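Local coordinates for protein serine protease p27 (Human astrovirus 1, PDB 2W5E) that is the trypsin-like serine protease domain that probably cleaves the viral polyprotein into its functional products, at residues I8-A12 / T78-K82; K57-M61 / T158-P162; C91-A96 / A129-K134; G125-A129 / A140-T144; R137-V141 / A152-D156. All coordinates share one frame; numbering follows the deposited sequence.

The chain folds into two six-stranded antiparallel barrels, as in trypsin-like proteases. Contacts 3, 4 and 5 build one side of the second barrel: strand 130-132 pairs with 91-98 in contact 3, the loop before it meets strand 138-146 in contact 4, and that strand pairs with 149-154 in contact 5; their centres lie about 9 to 10 Å apart, and they hold the loop of the catalytic serine. Contact 1, its centre about 12 Å from that of contact 3, packs the N-terminal lead-in on the linker between the barrels. Contact 2, its centre about 20 Å from that of contact 1, returns the C-terminal tail to the first barrel, and its loop encloses contacts 3 to 5.

Contact 1. Residues I8-A12 / T78-K82; sequences IKPGA and TARLK
The ammonium of Lys9 is held by a carbonyl of segment 78-82 and by a water bound to it. Its NZ gives a hydrogen bond of 2.9 Å to Arg80 O, lying in the carbonyl plane. A second bond goes from NZ to water 1, which also accepts from Lys82 N, so one water ties the lysine to the next stretch of backbone. Lysine suits this place because its chain is apolar along its methylenes and charged at its end. CB and CD pass the methyl of Ala79, each at 4.1 Å, and CE lies 3.8 Å from Leu81 CD2, the two side chains running past each other in opposite directions. A bend at chi3 (-81°) turns CE and NZ toward the carbonyl.

Beside this polar end is an apolar patch. Ala12 CB sits 3.7 Å from Leu81 CG and 4.0 Å from Ala79 CB; alanine on both sides lets the backbones come close, with the two CA atoms 4.6 Å apart. Ala12 CA makes a CA-H...O contact of 3.3 Å to Ala79 O, a buried oxygen for which the model offers no conventional donor. Gly11, without a side chain, lets Thr78 OG1 approach its backbone, and Tyr49 OH bonds to both Gly11 O and Thr78 N. Residues 10-12 form a short 3-10 turn leading into strand 13-18 of the first barrel, while 78-82 belongs to the linker between barrels. With a lysine bonded to a main-chain carbonyl, and two alanines and a leucine packed beside it, the lead-in is joined to the linker by backbone polarity and close apolar packing, without a salt bridge.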
# COMPACT_ATOMS: atom_id res chain seq x y z
N ILE A 8 -7.45 -9.83 -7.15
CA ILE A 8 -8.03 -9.73 -8.47
C ILE A 8 -7.59 -8.39 -9.05
O ILE A 8 -7.89 -7.33 -8.49
CB ILE A 8 -9.58 -9.86 -8.41
CG1 ILE A 8 -9.96 -11.26 -7.90
CG2 ILE A 8 -10.20 -9.59 -9.78
CD1 ILE A 8 -11.38 -11.38 -7.34
N LYS A 9 -6.84 -8.46 -10.15
CA LYS A 9 -6.17 -7.28 -10.70
C LYS A 9 -6.59 -6.97 -12.14
O LYS A 9 -5.88 -7.35 -13.07
CB LYS A 9 -4.65 -7.45 -10.58
CG LYS A 9 -4.14 -7.46 -9.13
CD LYS A 9 -2.61 -7.61 -9.04
CE LYS A 9 -2.16 -9.06 -9.19
NZ LYS A 9 -0.68 -9.19 -9.06
N PRO A 10 -7.73 -6.28 -12.34
CA PRO A 10 -8.20 -5.93 -13.68
C PRO A 10 -7.27 -4.96 -14.41
O PRO A 10 -7.29 -4.90 -15.64
CB PRO A 10 -9.57 -5.29 -13.43
CG PRO A 10 -9.95 -5.72 -12.02
CD PRO A 10 -8.66 -5.80 -11.30
N GLY A 11 -6.47 -4.21 -13.65
CA GLY A 11 -5.44 -3.33 -14.20
C GLY A 11 -4.31 -4.06 -14.90
O GLY A 11 -3.48 -3.44 -15.57
N ALA A 12 -4.27 -5.39 -14.76
CA ALA A 12 -3.29 -6.21 -15.44
C ALA A 12 -3.79 -6.69 -16.81
O ALA A 12 -3.11 -7.47 -17.47
CB ALA A 12 -2.88 -7.40 -14.57
N THR A 78 -0.43 -0.70 -14.53
CA THR A 78 -0.57 -0.49 -13.09
C THR A 78 -0.47 -1.79 -12.29
O THR A 78 -0.30 -1.77 -11.06
CB THR A 78 -1.91 0.17 -12.76
OG1 THR A 78 -2.97 -0.67 -13.23
CG2 THR A 78 -1.99 1.55 -13.43
N ALA A 79 -0.57 -2.92 -12.99
CA ALA A 79 -0.52 -4.25 -12.37
C ALA A 79 -0.03 -5.29 -13.37
O ALA A 79 -0.24 -5.15 -14.58
CB ALA A 79 -1.89 -4.65 -11.83
N ARG A 80 0.62 -6.32 -12.85
CA ARG A 80 1.04 -7.47 -13.63
C ARG A 80 0.68 -8.72 -12.86
O ARG A 80 0.52 -8.69 -11.64
CB ARG A 80 2.54 -7.45 -13.90
CG ARG A 80 3.06 -6.25 -14.67
CD ARG A 80 4.58 -6.24 -14.68
NE ARG A 80 5.11 -5.13 -15.46
CZ ARG A 80 5.23 -3.88 -15.02
NH1 ARG A 80 4.86 -3.55 -13.78
NH2 ARG A 80 5.72 -2.94 -15.81
N LEU A 81 0.59 -9.83 -13.58
CA LEU A 81 0.23 -11.10 -12.98
C LEU A 81 1.45 -12.01 -12.85
O LEU A 81 2.26 -12.11 -13.77
CB LEU A 81 -0.87 -11.79 -13.79
CG LEU A 81 -2.20 -11.04 -13.98
CD1 LEU A 81 -3.17 -11.85 -14.81
CD2 LEU A 81 -2.83 -10.64 -12.63
N LYS A 82 1.56 -12.66 -11.70
CA LYS A 82 2.61 -13.64 -11.47
C LYS A 82 2.06 -15.06 -11.62
O LYS A 82 0.85 -15.28 -11.48
CB LYS A 82 3.26 -13.43 -10.10
CG LYS A 82 4.19 -12.22 -10.07
CD LYS A 82 4.88 -12.03 -8.71
CE LYS A 82 4.05 -11.17 -7.76
NZ LYS A 82 4.85 -10.70 -6.58
O HOH W 1 -0.67 -12.13 -9.80

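Contact 2. Residues K57-M61 / T158-P162; sequences KVRYM and TDFHP
A classic beta bulge in strand 52-60, where Arg59 and Tyr60 both face Phe68 of the neighbouring strand, presents two consecutive side chains to the C-terminal tail. Arg59 takes the carbonyl of Phe160 end-on with both terminal nitrogens: NH2 at 2.8 Å and NH1 at 3.0 Å from Phe160 O. The oxygen lies in the guanidinium plane, and it uses a lone pair for NH2 while NH1 arrives nearly along the C=O axis. Both bonds are bent, to 142° at the hydrogen for NH1, because two nitrogens of one guanidinium converge on a single oxygen. NH2 is also in a salt bridge with Asp31, which helps to fix the rotation of the guanidinium. His161 NE2 lies over one face of that group; His161 CD2 is 3.5 Å from Arg59 NH1, with the planes 34° apart.

In this way the tail, which has left the second barrel after strand 149-154, comes back to lie against the first barrel. Tyr60 supplies the apolar half of the contact. With its CG anti to the backbone N (chi1 177°), the ring reaches toward the tail, and Pro162 CD stands over its centre in a CH-pi contact, 3.9 Å from the centroid. Proline suits the place because its rigid ring offers a compact set of C-H groups to the aromatic face. At the ring's edge Tyr60 CE2 meets Asp159 O at 3.2 Å, and the hydroxyl reaches Pro162 CA at 3.5 Å. Lys64 forms a salt bridge with the carboxylate of Asp159, while the Phe160 ring meets that of Phe68 and touches Leu83.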
# COMPACT_ATOMS: atom_id res chain seq x y z
N LYS A 57 4.96 -5.83 -30.84
CA LYS A 57 5.46 -6.92 -31.65
C LYS A 57 5.43 -8.26 -30.92
O LYS A 57 5.90 -8.37 -29.79
CB LYS A 57 6.89 -6.62 -32.12
CG LYS A 57 7.42 -7.58 -33.16
CD LYS A 57 8.87 -7.26 -33.54
CE LYS A 57 9.30 -8.05 -34.76
NZ LYS A 57 10.68 -7.69 -35.20
N VAL A 58 4.89 -9.27 -31.60
CA VAL A 58 4.93 -10.64 -31.10
C VAL A 58 6.38 -11.06 -30.89
O VAL A 58 7.22 -10.85 -31.77
CB VAL A 58 4.21 -11.62 -32.06
CG1 VAL A 58 4.33 -13.06 -31.57
CG2 VAL A 58 2.74 -11.25 -32.21
N ARG A 59 6.67 -11.62 -29.72
CA ARG A 59 8.02 -12.05 -29.35
C ARG A 59 8.25 -13.55 -29.61
O ARG A 59 9.27 -13.93 -30.19
CB ARG A 59 8.31 -11.72 -27.88
CG ARG A 59 9.61 -12.29 -27.34
CD ARG A 59 9.90 -11.87 -25.90
NE ARG A 59 9.05 -12.52 -24.91
CZ ARG A 59 9.16 -13.80 -24.53
NH1 ARG A 59 10.08 -14.59 -25.08
NH2 ARG A 59 8.35 -14.28 -23.60
N TYR A 60 7.30 -14.38 -29.18
CA TYR A 60 7.50 -15.83 -29.14
C TYR A 60 6.18 -16.61 -29.19
O TYR A 60 5.22 -16.28 -28.49
CB TYR A 60 8.32 -16.19 -27.89
CG TYR A 60 8.56 -17.67 -27.65
CD1 TYR A 60 9.06 -18.50 -28.66
CD2 TYR A 60 8.31 -18.24 -26.41
CE1 TYR A 60 9.29 -19.85 -28.43
CE2 TYR A 60 8.53 -19.59 -26.17
CZ TYR A 60 9.03 -20.39 -27.18
OH TYR A 60 9.25 -21.73 -26.94
N MET A 61 6.16 -17.63 -30.04
CA MET A 61 5.01 -18.51 -30.22
C MET A 61 5.42 -19.95 -29.93
O MET A 61 5.88 -20.65 -30.84
CB MET A 61 4.47 -18.43 -31.65
CG MET A 61 4.08 -17.04 -32.14
SD MET A 61 2.47 -16.50 -31.56
CE MET A 61 1.37 -17.57 -32.47
N THR A 158 8.37 -22.23 -17.97
CA THR A 158 9.20 -22.73 -19.07
C THR A 158 8.59 -22.42 -20.44
O THR A 158 9.25 -22.59 -21.47
CB THR A 158 9.49 -24.25 -18.96
OG1 THR A 158 8.32 -25.00 -19.31
CG2 THR A 158 9.95 -24.63 -17.55
N ASP A 159 7.33 -21.99 -20.45
CA ASP A 159 6.63 -21.64 -21.68
C ASP A 159 7.05 -20.29 -22.25
O ASP A 159 6.86 -20.03 -23.44
CB ASP A 159 5.11 -21.65 -21.46
CG ASP A 159 4.56 -23.05 -21.24
OD1 ASP A 159 5.05 -24.00 -21.89
OD2 ASP A 159 3.63 -23.19 -20.42
N PHE A 160 7.61 -19.44 -21.39
CA PHE A 160 8.00 -18.07 -21.74
C PHE A 160 9.15 -17.97 -22.75
O PHE A 160 9.27 -16.97 -23.45
CB PHE A 160 8.35 -17.28 -20.47
CG PHE A 160 7.16 -16.68 -19.77
CD1 PHE A 160 6.28 -17.48 -19.04
CD2 PHE A 160 6.93 -15.31 -19.83
CE1 PHE A 160 5.18 -16.92 -18.39
CE2 PHE A 160 5.83 -14.74 -19.18
CZ PHE A 160 4.96 -15.55 -18.46
N HIS A 161 10.00 -19.00 -22.80
CA HIS A 161 11.22 -18.97 -23.62
C HIS A 161 11.54 -20.31 -24.28
O HIS A 161 11.22 -21.36 -23.73
CB HIS A 161 12.41 -18.49 -22.78
CG HIS A 161 12.31 -17.07 -22.34
ND1 HIS A 161 11.93 -16.71 -21.06
CD2 HIS A 161 12.54 -15.91 -23.00
CE1 HIS A 161 11.92 -15.39 -20.96
NE2 HIS A 161 12.29 -14.88 -22.12
N PRO A 162 12.17 -20.27 -25.47
CA PRO A 162 12.61 -21.50 -26.12
C PRO A 162 13.91 -22.02 -25.50
O PRO A 162 13.87 -22.91 -24.65
CB PRO A 162 12.84 -21.07 -27.56
CG PRO A 162 13.26 -19.64 -27.45
CD PRO A 162 12.52 -19.08 -26.27

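Contact 3. Residues C91-A96 / A129-K134. With CD (cadmium ion), chain G.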
# COMPACT_ATOMS: atom_id res chain seq x y z
N CYS A 91 -10.28 -24.31 -7.74
CA CYS A 91 -11.09 -23.13 -8.09
C CYS A 91 -10.29 -21.97 -8.69
O CYS A 91 -9.08 -21.85 -8.49
CB CYS A 91 -12.00 -22.68 -6.94
SG CYS A 91 -11.20 -22.24 -5.38
N VAL A 92 -11.00 -21.12 -9.45
CA VAL A 92 -10.36 -20.10 -10.29
C VAL A 92 -11.11 -18.78 -10.26
O VAL A 92 -12.28 -18.72 -9.87
CB VAL A 92 -10.26 -20.56 -11.78
CG1 VAL A 92 -9.38 -21.80 -11.92
CG2 VAL A 92 -11.64 -20.79 -12.39
N THR A 93 -10.41 -17.71 -10.65
CA THR A 93 -11.01 -16.43 -11.01
C THR A 93 -10.62 -16.19 -12.47
O THR A 93 -9.44 -16.25 -12.82
CB THR A 93 -10.47 -15.27 -10.13
OG1 THR A 93 -10.72 -15.54 -8.74
CG2 THR A 93 -11.14 -13.94 -10.49
N VAL A 94 -11.60 -15.94 -13.32
CA VAL A 94 -11.34 -15.62 -14.73
C VAL A 94 -11.68 -14.16 -15.00
O VAL A 94 -12.78 -13.71 -14.68
CB VAL A 94 -12.13 -16.55 -15.71
CG1 VAL A 94 -11.65 -16.36 -17.15
CG2 VAL A 94 -12.01 -18.00 -15.30
N MET A 95 -10.73 -13.42 -15.57
CA MET A 95 -10.91 -11.99 -15.88
C MET A 95 -10.72 -11.77 -17.37
O MET A 95 -9.69 -12.15 -17.92
CB MET A 95 -9.86 -11.12 -15.18
CG MET A 95 -9.68 -11.29 -13.69
SD MET A 95 -8.49 -10.06 -13.12
CE MET A 95 -6.95 -10.63 -13.82
N ALA A 96 -11.71 -11.15 -18.01
CA ALA A 96 -11.70 -10.96 -19.46
C ALA A 96 -12.33 -9.63 -19.86
O ALA A 96 -13.17 -9.08 -19.14
CB ALA A 96 -12.43 -12.11 -20.14
N ALA A 129 -7.94 -14.54 -22.10
CA ALA A 129 -8.17 -14.18 -20.69
C ALA A 129 -7.33 -15.02 -19.72
O ALA A 129 -7.24 -16.24 -19.86
CB ALA A 129 -9.63 -14.33 -20.35
N PRO A 130 -6.71 -14.35 -18.73
CA PRO A 130 -5.98 -15.10 -17.71
C PRO A 130 -6.95 -15.87 -16.81
O PRO A 130 -7.99 -15.33 -16.41
CB PRO A 130 -5.25 -14.01 -16.92
CG PRO A 130 -6.11 -12.79 -17.09
CD PRO A 130 -6.67 -12.90 -18.48
N VAL A 131 -6.63 -17.12 -16.54
CA VAL A 131 -7.36 -17.92 -15.57
C VAL A 131 -6.47 -18.01 -14.33
O VAL A 131 -5.41 -18.62 -14.38
CB VAL A 131 -7.72 -19.32 -16.12
CG1 VAL A 131 -8.57 -20.09 -15.11
CG2 VAL A 131 -8.47 -19.20 -17.45
N CYS A 132 -6.91 -17.39 -13.24
CA CYS A 132 -6.09 -17.26 -12.02
C CYS A 132 -6.55 -18.19 -10.90
O CYS A 132 -7.68 -18.66 -10.91
CB CYS A 132 -6.12 -15.82 -11.52
SG CYS A 132 -5.44 -14.61 -12.69
N ASP A 133 -5.66 -18.46 -9.94
CA ASP A 133 -6.05 -19.18 -8.71
C ASP A 133 -6.77 -18.23 -7.74
O ASP A 133 -7.02 -17.07 -8.06
CB ASP A 133 -4.85 -19.90 -8.05
CG ASP A 133 -3.78 -18.94 -7.52
OD1 ASP A 133 -4.03 -17.74 -7.32
OD2 ASP A 133 -2.65 -19.42 -7.29
N LYS A 134 -7.10 -18.74 -6.55
CA LYS A 134 -7.83 -17.95 -5.53
C LYS A 134 -7.03 -16.78 -4.97
O LYS A 134 -7.57 -15.92 -4.28
CB LYS A 134 -8.32 -18.85 -4.38
CG LYS A 134 -7.22 -19.61 -3.63
CD LYS A 134 -7.84 -20.54 -2.60
CE LYS A 134 -7.20 -21.92 -2.63
NZ LYS A 134 -6.06 -22.06 -1.70
CD CD G . -12.68 -20.92 -4.33
O HOH W 2 -7.21 -21.73 -6.59
O HOH W 3 -8.26 -14.53 -7.65
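Met95 reaches across to strand 130-132 by its end: from CB and CG the chain runs on to SD, which packs on Ile8, and a bend at chi3 (-70°) brings CE 4.0 Å from Pro130 CG and, more loosely, 4.4 Å from Cys132 SG. Methionine suits the site because its unbranched, flexible chain can lie across the proline ring, at about a right angle. Met95 O, buried without a partner in the model, lies against Pro130 CD and Ala129 CB.

The two strands run antiparallel at the seam that closes the second barrel. Thr93 and Cys132 are its hydrogen-bonded pair, with Thr93 N to Cys132 O at 2.9 Å and Cys132 N to Thr93 O at 2.8 Å; Met95 N adds a weak bond to Pro130 O. Val94 and Val131, the non-hydrogen-bonded pair, lie side by side, pointing the same way, and Val131 CG1 meets Val92 CG1 at 3.7 Å; beta-branched residues fit such a core, to which Leu116 and Tyr118 contribute. On the other face Thr93 OG1 is joined to Asp133 O through water 3 and to His5 by a hydrogen bond. Cys91 SG binds a cadmium ion at 2.2 Å together with His3, His5 and one further atom, and water 2 links Cys91 O to Lys134 N.

Contact 4. Residues G125-A129 / A140-T144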
# COMPACT_ATOMS: atom_id res chain seq x y z
N GLY A 125 -16.70 -13.69 -26.55
CA GLY A 125 -15.25 -13.72 -26.70
C GLY A 125 -14.43 -13.48 -25.45
O GLY A 125 -14.25 -12.34 -25.01
N MET A 126 -13.90 -14.57 -24.89
CA MET A 126 -13.00 -14.50 -23.74
C MET A 126 -11.58 -14.93 -24.09
O MET A 126 -10.74 -15.06 -23.19
CB MET A 126 -13.53 -15.36 -22.60
CG MET A 126 -14.73 -14.79 -21.88
SD MET A 126 -15.31 -15.94 -20.63
CE MET A 126 -16.15 -14.79 -19.55
N SER A 127 -11.30 -15.16 -25.38
CA SER A 127 -10.00 -15.66 -25.82
C SER A 127 -8.85 -14.81 -25.27
O SER A 127 -8.88 -13.58 -25.34
CB SER A 127 -9.91 -15.71 -27.35
OG SER A 127 -10.94 -16.51 -27.91
N GLY A 128 -7.85 -15.49 -24.70
CA GLY A 128 -6.66 -14.84 -24.15
C GLY A 128 -6.73 -14.51 -22.66
O GLY A 128 -5.71 -14.25 -22.03
N ALA A 129 -7.94 -14.54 -22.10
CA ALA A 129 -8.17 -14.18 -20.69
C ALA A 129 -7.33 -15.02 -19.72
O ALA A 129 -7.24 -16.24 -19.86
CB ALA A 129 -9.63 -14.33 -20.35
N ALA A 140 -3.49 -20.36 -16.17
CA ALA A 140 -3.83 -20.77 -17.54
C ALA A 140 -4.32 -19.60 -18.40
O ALA A 140 -4.62 -18.52 -17.89
CB ALA A 140 -4.88 -21.88 -17.51
N VAL A 141 -4.39 -19.83 -19.71
CA VAL A 141 -4.88 -18.84 -20.68
C VAL A 141 -6.14 -19.36 -21.38
O VAL A 141 -6.10 -20.40 -22.03
CB VAL A 141 -3.77 -18.50 -21.72
CG1 VAL A 141 -4.27 -17.46 -22.72
CG2 VAL A 141 -2.49 -18.03 -21.03
N HIS A 142 -7.23 -18.66 -21.26
CA HIS A 142 -8.48 -19.07 -21.82
C HIS A 142 -8.46 -19.23 -23.34
O HIS A 142 -8.05 -18.37 -24.04
CB HIS A 142 -9.57 -18.13 -21.43
CG HIS A 142 -10.91 -18.51 -21.97
ND1 HIS A 142 -11.87 -19.12 -21.20
CD2 HIS A 142 -11.45 -18.37 -23.19
CE1 HIS A 142 -12.94 -19.33 -21.92
NE2 HIS A 142 -12.72 -18.88 -23.13
N GLN A 143 -8.93 -20.35 -23.82
CA GLN A 143 -8.83 -20.72 -25.24
C GLN A 143 -10.18 -20.74 -25.95
O GLN A 143 -10.33 -20.14 -27.01
CB GLN A 143 -8.15 -22.08 -25.39
CG GLN A 143 -6.71 -22.12 -24.92
CD GLN A 143 -5.77 -21.32 -25.81
OE1 GLN A 143 -5.89 -21.34 -27.04
NE2 GLN A 143 -4.82 -20.63 -25.19
N THR A 144 -11.15 -21.44 -25.36
CA THR A 144 -12.42 -21.68 -26.04
C THR A 144 -13.57 -21.99 -25.07
O THR A 144 -13.36 -22.13 -23.86
CB THR A 144 -12.28 -22.84 -27.06
OG1 THR A 144 -13.48 -22.95 -27.85
CG2 THR A 144 -12.00 -24.17 -26.35
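Met126 CB packs over one face of the His142 ring, 3.8 Å from its centroid, and this is the crowded half of the contact. His142 CG is anti to the backbone N (chi1 -179°), which turns the ring against the loop, and its CD2 also lies 3.4 Å from Met126 O. Beyond CB the methionine leads away toward Ala96 and Val98, with SD set obliquely to the imidazole; ND1 of that ring bonds to Tyr118 OH. Two backbone bonds tie the floor: His142 N to Ala129 O at 2.8 Å, almost straight at 176°, and Gly128 N to His142 O at 3.0 Å. Gly128 adopts a positive phi of 93° in a type II turn from Met126 to Ala129, a conformation that glycine accepts readily.

The Ser127 side is looser. This catalytic serine is partly exposed, its OG no nearer than 3.8 Å to Gln143 O and hydrogen-bonded to His37 of the triad. The turn thus presents the nucleophile at a bend pinned to strand 138-146. That strand lies between 130-132 and 149-154 in the second barrel, and Gln143 NE2 extends from it to the backbone O of Asp65, the third member of the triad.

Contact 5. Residues R137-V141 / A152-D156; sequences RVLAV and AVIID
Ala140 CB is packed between strands, 3.3 Å from Val153 O and 3.7 Å from Ala152 CB. Alanine suits the place, where Ala140 and Ile154 form a non-hydrogen-bonded antiparallel pair with their CA atoms 4.1 Å apart. Ala152 does the same from its side, its CB 3.3 Å from Val141 O. Larger apolar groups lie further along: Ile155 holds CG2 between its backbone N and carbonyl carbon (chi1 -169° for CG1), and this branch touches Leu139 O at 3.6 Å and comes close to Val138 CG1.

Around these atoms runs the ladder of a beta hairpin, strands 138-146 and 149-154, which belongs to the second barrel. Val141 and Val153 are its hydrogen-bonded pair, joined by Val141 N to Val153 O at 3.0 Å and by Val153 N to Val141 O at 3.1 Å. The latter donor stands above the carbonyl plane; the short strand segments run at 129° to each other. Ile155 N continues the series to Leu139 O at 3.0 Å, nearly straight at 171°, and Ile154 CA adds a CA-H...O contact to the same oxygen.

Further out, on the other edge of strand 138-146, Leu139 and Ala140 both face Val131 in a classic beta bulge. Leu116 covers Ala140 and Ile154 from within the barrel. On the face that carries Val141 and Ile155, branched aliphatic residues meet the first barrel: Ile66 packs against both, with Phe68 also on Ile155, while Lys64 bonds to Ile154 O.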
# COMPACT_ATOMS: atom_id res chain seq x y z
N ARG A 137 -2.97 -15.43 -8.94
CA ARG A 137 -1.83 -15.84 -9.75
C ARG A 137 -2.31 -16.64 -10.97
O ARG A 137 -3.19 -17.48 -10.84
CB ARG A 137 -0.86 -16.70 -8.93
CG ARG A 137 -0.55 -16.15 -7.54
CD ARG A 137 0.38 -14.95 -7.59
NE ARG A 137 1.77 -15.38 -7.67
CZ ARG A 137 2.68 -15.20 -6.71
NH1 ARG A 137 2.36 -14.58 -5.58
NH2 ARG A 137 3.92 -15.64 -6.90
N VAL A 138 -1.73 -16.36 -12.14
CA VAL A 138 -2.17 -17.00 -13.40
C VAL A 138 -1.84 -18.48 -13.43
O VAL A 138 -0.70 -18.88 -13.20
CB VAL A 138 -1.52 -16.35 -14.66
CG1 VAL A 138 -2.36 -16.65 -15.91
CG2 VAL A 138 -1.38 -14.88 -14.48
N LEU A 139 -2.86 -19.28 -13.73
CA LEU A 139 -2.70 -20.73 -13.91
C LEU A 139 -2.73 -21.12 -15.38
O LEU A 139 -2.10 -22.10 -15.79
CB LEU A 139 -3.83 -21.47 -13.19
CG LEU A 139 -4.01 -21.33 -11.67
CD1 LEU A 139 -5.32 -21.97 -11.26
CD2 LEU A 139 -2.85 -21.95 -10.93
N ALA A 140 -3.49 -20.36 -16.17
CA ALA A 140 -3.83 -20.77 -17.54
C ALA A 140 -4.32 -19.60 -18.40
O ALA A 140 -4.62 -18.52 -17.89
CB ALA A 140 -4.88 -21.88 -17.51
N VAL A 141 -4.39 -19.83 -19.71
CA VAL A 141 -4.88 -18.84 -20.68
C VAL A 141 -6.14 -19.36 -21.38
O VAL A 141 -6.10 -20.40 -22.03
CB VAL A 141 -3.77 -18.50 -21.72
CG1 VAL A 141 -4.27 -17.46 -22.72
CG2 VAL A 141 -2.49 -18.03 -21.03
N ALA A 152 -9.14 -23.74 -20.93
CA ALA A 152 -7.89 -22.99 -20.97
C ALA A 152 -6.69 -23.92 -21.03
O ALA A 152 -6.78 -25.06 -20.59
CB ALA A 152 -7.79 -22.08 -19.76
N VAL A 153 -5.58 -23.43 -21.59
CA VAL A 153 -4.32 -24.18 -21.57
C VAL A 153 -3.46 -23.70 -20.39
O VAL A 153 -3.18 -22.51 -20.27
CB VAL A 153 -3.52 -24.04 -22.89
CG1 VAL A 153 -2.21 -24.81 -22.82
CG2 VAL A 153 -4.35 -24.55 -24.07
N ILE A 154 -3.06 -24.65 -19.55
CA ILE A 154 -2.19 -24.38 -18.40
C ILE A 154 -0.84 -23.80 -18.85
O ILE A 154 -0.24 -24.26 -19.82
CB ILE A 154 -2.01 -25.65 -17.50
CG1 ILE A 154 -3.22 -25.82 -16.58
CG2 ILE A 154 -0.76 -25.56 -16.64
CD1 ILE A 154 -4.20 -26.86 -17.03
N ILE A 155 -0.39 -22.78 -18.12
CA ILE A 155 0.87 -22.11 -18.40
C ILE A 155 1.87 -22.34 -17.26
O ILE A 155 1.48 -22.42 -16.09
CB ILE A 155 0.66 -20.59 -18.68
CG1 ILE A 155 1.93 -19.94 -19.24
CG2 ILE A 155 0.14 -19.86 -17.43
CD1 ILE A 155 1.76 -18.48 -19.69
N ASP A 156 3.14 -22.48 -17.60
CA ASP A 156 4.21 -22.54 -16.61
C ASP A 156 5.43 -21.70 -17.05
O ASP A 156 5.50 -21.30 -18.21
CB ASP A 156 4.57 -24.00 -16.24
CG ASP A 156 5.22 -24.75 -17.38
OD1 ASP A 156 6.38 -24.43 -17.71
OD2 ASP A 156 4.60 -25.69 -17.91